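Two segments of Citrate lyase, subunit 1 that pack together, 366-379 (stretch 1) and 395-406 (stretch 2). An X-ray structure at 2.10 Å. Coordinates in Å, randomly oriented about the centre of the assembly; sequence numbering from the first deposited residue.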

# COMPACT_ATOMS: atom_id res chain seq x y z
N LEU C 366 41.56 25.29 -35.40
CA LEU C 366 42.35 26.16 -34.52
C LEU C 366 43.85 26.07 -34.83
O LEU C 366 44.51 27.11 -34.88
N GLN C 367 44.39 24.83 -35.01
CA GLN C 367 45.80 24.57 -35.32
C GLN C 367 46.15 25.10 -36.71
O GLN C 367 47.16 25.80 -36.86
N GLU C 368 45.29 24.79 -37.70
CA GLU C 368 45.42 25.19 -39.10
C GLU C 368 45.40 26.71 -39.31
O GLU C 368 46.04 27.18 -40.25
N ALA C 369 44.68 27.46 -38.45
CA ALA C 369 44.59 28.92 -38.56
C ALA C 369 45.62 29.70 -37.71
O ALA C 369 45.61 30.94 -37.72
N ASP C 370 46.54 28.98 -37.00
CA ASP C 370 47.62 29.52 -36.15
C ASP C 370 47.06 30.45 -35.05
O ASP C 370 47.61 31.52 -34.78
N ILE C 371 45.96 30.01 -34.43
CA ILE C 371 45.26 30.75 -33.40
C ILE C 371 45.92 30.53 -32.03
O ILE C 371 46.27 29.40 -31.68
N GLU C 372 46.13 31.65 -31.29
CA GLU C 372 46.70 31.72 -29.94
C GLU C 372 45.62 32.24 -28.99
O GLU C 372 45.02 33.29 -29.26
N ILE C 373 45.34 31.49 -27.92
CA ILE C 373 44.29 31.84 -26.95
C ILE C 373 44.88 32.45 -25.68
O ILE C 373 45.84 31.90 -25.13
N TYR C 374 44.33 33.59 -25.24
CA TYR C 374 44.75 34.31 -24.03
C TYR C 374 43.52 34.49 -23.12
O TYR C 374 42.51 35.05 -23.55
N VAL C 375 43.61 33.97 -21.88
CA VAL C 375 42.54 34.00 -20.89
C VAL C 375 42.92 34.75 -19.60
O VAL C 375 44.01 34.53 -19.09
N ARG C 376 42.02 35.62 -19.09
CA ARG C 376 42.13 36.32 -17.80
C ARG C 376 40.73 36.36 -17.21
O ARG C 376 39.85 37.05 -17.73
N ARG C 377 40.51 35.63 -16.12
CA ARG C 377 39.20 35.59 -15.50
C ARG C 377 39.23 35.36 -14.00
O ARG C 377 40.09 34.65 -13.49
N GLY C 378 38.27 35.98 -13.34
CA GLY C 378 37.96 35.85 -11.92
C GLY C 378 36.45 35.73 -11.78
O GLY C 378 35.72 35.97 -12.76
N GLY C 379 35.99 35.34 -10.59
CA GLY C 379 34.57 35.17 -10.33
C GLY C 379 34.17 33.83 -9.73
O GLY C 379 35.05 33.01 -9.44
N ARG C 395 46.50 19.65 -24.25
CA ARG C 395 46.10 18.56 -25.14
C ARG C 395 45.62 19.00 -26.55
O ARG C 395 45.67 18.20 -27.48
N LEU C 396 45.15 20.26 -26.69
CA LEU C 396 44.61 20.83 -27.92
C LEU C 396 45.64 21.05 -29.03
O LEU C 396 45.30 20.89 -30.21
N GLY C 397 46.86 21.43 -28.66
CA GLY C 397 47.93 21.69 -29.62
C GLY C 397 48.02 23.13 -30.08
O GLY C 397 48.65 23.43 -31.10
N VAL C 398 47.37 24.04 -29.33
CA VAL C 398 47.36 25.48 -29.57
C VAL C 398 47.77 26.21 -28.28
O VAL C 398 47.42 25.73 -27.19
N PRO C 399 48.54 27.33 -28.35
CA PRO C 399 48.95 28.01 -27.11
C PRO C 399 47.79 28.67 -26.35
O PRO C 399 47.06 29.50 -26.90
N ILE C 400 47.59 28.26 -25.08
CA ILE C 400 46.54 28.82 -24.22
C ILE C 400 47.19 29.38 -22.93
O ILE C 400 47.54 28.61 -22.03
N GLN C 401 47.37 30.71 -22.88
CA GLN C 401 47.93 31.46 -21.75
C GLN C 401 46.80 31.77 -20.78
O GLN C 401 45.89 32.52 -21.14
N VAL C 402 46.83 31.17 -19.57
CA VAL C 402 45.75 31.27 -18.57
C VAL C 402 46.13 32.12 -17.34
O VAL C 402 47.14 31.86 -16.68
N HIS C 403 45.29 33.14 -17.06
CA HIS C 403 45.47 34.13 -15.98
C HIS C 403 44.24 34.25 -15.11
O HIS C 403 43.13 33.95 -15.55
N GLY C 404 44.44 34.74 -13.90
CA GLY C 404 43.39 34.94 -12.92
C GLY C 404 43.38 36.34 -12.34
O GLY C 404 43.98 37.25 -12.93
N PRO C 405 42.72 36.53 -11.17
CA PRO C 405 42.63 37.88 -10.56
C PRO C 405 43.96 38.54 -10.17
O PRO C 405 43.96 39.74 -9.91
N GLU C 406 45.06 37.77 -10.12
CA GLU C 406 46.41 38.26 -9.78
C GLU C 406 47.02 39.12 -10.91
O GLU C 406 47.84 40.01 -10.65

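The two stretches meet as neighbouring parallel strands, and the two faces of this small sheet differ sharply in character. Ile-373, Val-375, Ile-400 and Val-402 lie on an aliphatic face. Tyr-374, Arg-376, Gln-401 and His-403 lie on the other, polar face.

The backbone fixes this register. Ile-373 N donates to Pro-399 O (2.8 Å), and Gln-401 N to Ile-373 O (3.0 Å). Val-375 N then donates to Gln-401 O (2.8 Å), His-403 N to Val-375 O (2.8 Å), and Arg-377 N to His-403 O (3.2 Å).

On the aliphatic face, Ile-373 is m at chi1, with chi2 between wells at 131°. Its CB lies 3.8 Å from Ile-400 CG1, and its CD1 reaches Val-398 CG2 at 3.8 Å. Val-375 and Val-402 are both t. Val-375 CG2 sits 4.2 Å from Ile-400 CG2.

Val-398 (m) points toward stretch 1 and carries the apolar packing to the helix end. Its CG1 is 4.0 Å from Leu-366 CB. Leu-366 (m, t) also places CD1 3.8 Å from Leu-396 CD2.

On the polar face, Tyr-374 (m) meets Gln-401 at its ring edge, with CE2 3.4 Å from Gln-401 NE2. Polar bonds also run along each strand. Tyr-374 OH donates to Glu-372 OE1 (3.2 Å), and His-403 NE2 to Gln-401 OE1 (2.8 Å). Glu-372 CG packs 3.8 Å from Pro-399 CG. Arg-376 (t, m, t) lays CG 4.0 Å from His-403 CB, while its NH1 is bonded elsewhere in the structure.

At the far end, Gly-378 CA lies 3.8 Å from Pro-405 CG. A CB on Gly-378 would clash with that ring atom. Gly-404 N donates to Glu-406 OE1 (3.0 Å).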

# COMPACT_ATOMS: atom_id res chain seq x y z
CB LEU C 366 42.12 25.83 -33.04
CG LEU C 366 40.87 26.37 -32.37
CD1 LEU C 366 40.57 25.62 -31.11
CD2 LEU C 366 41.00 27.84 -32.05
CB GLN C 367 46.12 23.06 -35.22
CG GLN C 367 46.02 22.48 -33.80
CD GLN C 367 46.02 20.97 -33.74
OE1 GLN C 367 46.67 20.37 -32.87
NE2 GLN C 367 45.26 20.30 -34.60
CB GLU C 368 44.36 24.50 -39.97
CG GLU C 368 44.66 23.03 -40.24
CD GLU C 368 43.54 22.17 -40.80
OE1 GLU C 368 42.44 22.71 -41.08
OE2 GLU C 368 43.75 20.95 -40.94
CB ALA C 369 43.18 29.39 -38.28
CB ASP C 370 48.73 30.18 -37.00
CG ASP C 370 50.08 30.36 -36.32
OD1 ASP C 370 50.53 29.42 -35.63
OD2 ASP C 370 50.73 31.41 -36.55
CB ILE C 371 43.73 30.45 -33.43
CG1 ILE C 371 43.10 30.98 -34.75
CG2 ILE C 371 42.99 31.02 -32.20
CD1 ILE C 371 41.65 30.52 -35.07
CB GLU C 372 47.93 32.62 -29.91
CG GLU C 372 49.17 31.99 -30.52
CD GLU C 372 50.19 32.97 -31.06
OE1 GLU C 372 50.35 34.06 -30.46
OE2 GLU C 372 50.85 32.63 -32.07
CB ILE C 373 43.36 30.61 -26.68
CG1 ILE C 373 42.65 30.15 -27.97
CG2 ILE C 373 42.34 30.89 -25.58
CD1 ILE C 373 42.73 28.68 -28.24
CB TYR C 374 45.41 35.66 -24.37
CG TYR C 374 46.67 35.52 -25.21
CD1 TYR C 374 46.60 35.29 -26.58
CD2 TYR C 374 47.93 35.64 -24.63
CE1 TYR C 374 47.76 35.14 -27.35
CE2 TYR C 374 49.09 35.50 -25.39
CZ TYR C 374 49.00 35.26 -26.75
OH TYR C 374 50.15 35.13 -27.49
CB VAL C 375 42.08 32.55 -20.54
CG1 VAL C 375 40.82 32.56 -19.67
CG2 VAL C 375 41.88 31.70 -21.80
CB ARG C 376 42.70 37.75 -17.92
CG ARG C 376 43.03 38.39 -16.56
CD ARG C 376 41.84 39.07 -15.88
NE ARG C 376 42.18 39.68 -14.59
CZ ARG C 376 41.35 40.41 -13.84
NH1 ARG C 376 40.11 40.63 -14.25
NH2 ARG C 376 41.77 40.93 -12.70
CB ARG C 377 38.32 34.54 -16.22
CG ARG C 377 36.82 34.60 -15.93
CD ARG C 377 36.11 35.83 -16.48
NE ARG C 377 34.66 35.63 -16.43
CZ ARG C 377 33.78 36.56 -16.09
NH1 ARG C 377 34.19 37.79 -15.78
NH2 ARG C 377 32.49 36.29 -16.08
CB ARG C 395 45.04 17.65 -24.47
CG ARG C 395 43.67 18.29 -24.25
CD ARG C 395 42.70 17.31 -23.63
NE ARG C 395 41.32 17.78 -23.75
CZ ARG C 395 40.69 18.52 -22.83
NH1 ARG C 395 39.44 18.90 -23.03
NH2 ARG C 395 41.31 18.87 -21.71
CB LEU C 396 43.85 22.15 -27.62
CG LEU C 396 42.61 22.47 -28.48
CD1 LEU C 396 41.51 21.43 -28.32
CD2 LEU C 396 42.04 23.80 -28.10
CB VAL C 398 46.02 26.04 -30.16
CG1 VAL C 398 45.81 25.61 -31.61
CG2 VAL C 398 44.81 25.68 -29.30
CB PRO C 399 50.00 29.04 -27.60
CG PRO C 399 50.32 28.66 -29.02
CD PRO C 399 49.07 28.02 -29.54
CB ILE C 400 45.33 27.86 -23.97
CG1 ILE C 400 44.70 27.37 -25.30
CG2 ILE C 400 44.27 28.55 -23.09
CD1 ILE C 400 43.61 26.31 -25.23
CB GLN C 401 48.59 32.76 -22.24
CG GLN C 401 50.11 32.72 -22.26
CD GLN C 401 50.66 34.11 -22.04
OE1 GLN C 401 50.42 34.74 -21.00
NE2 GLN C 401 51.40 34.61 -23.01
CB VAL C 402 45.24 29.86 -18.17
CG1 VAL C 402 44.19 29.93 -17.05
CG2 VAL C 402 44.67 29.13 -19.38
CB HIS C 403 45.81 35.52 -16.56
CG HIS C 403 47.04 35.54 -17.40
ND1 HIS C 403 48.23 36.03 -16.92
CD2 HIS C 403 47.22 35.12 -18.67
CE1 HIS C 403 49.11 35.90 -17.90
NE2 HIS C 403 48.54 35.36 -18.98
CB PRO C 405 41.74 37.66 -9.33
CG PRO C 405 40.99 36.39 -9.61
CD PRO C 405 41.98 35.54 -10.36
CB GLU C 406 47.34 37.08 -9.39
CG GLU C 406 47.78 36.16 -10.53
CD GLU C 406 46.75 35.25 -11.19
OE1 GLU C 406 46.99 34.83 -12.34
OE2 GLU C 406 45.71 34.96 -10.55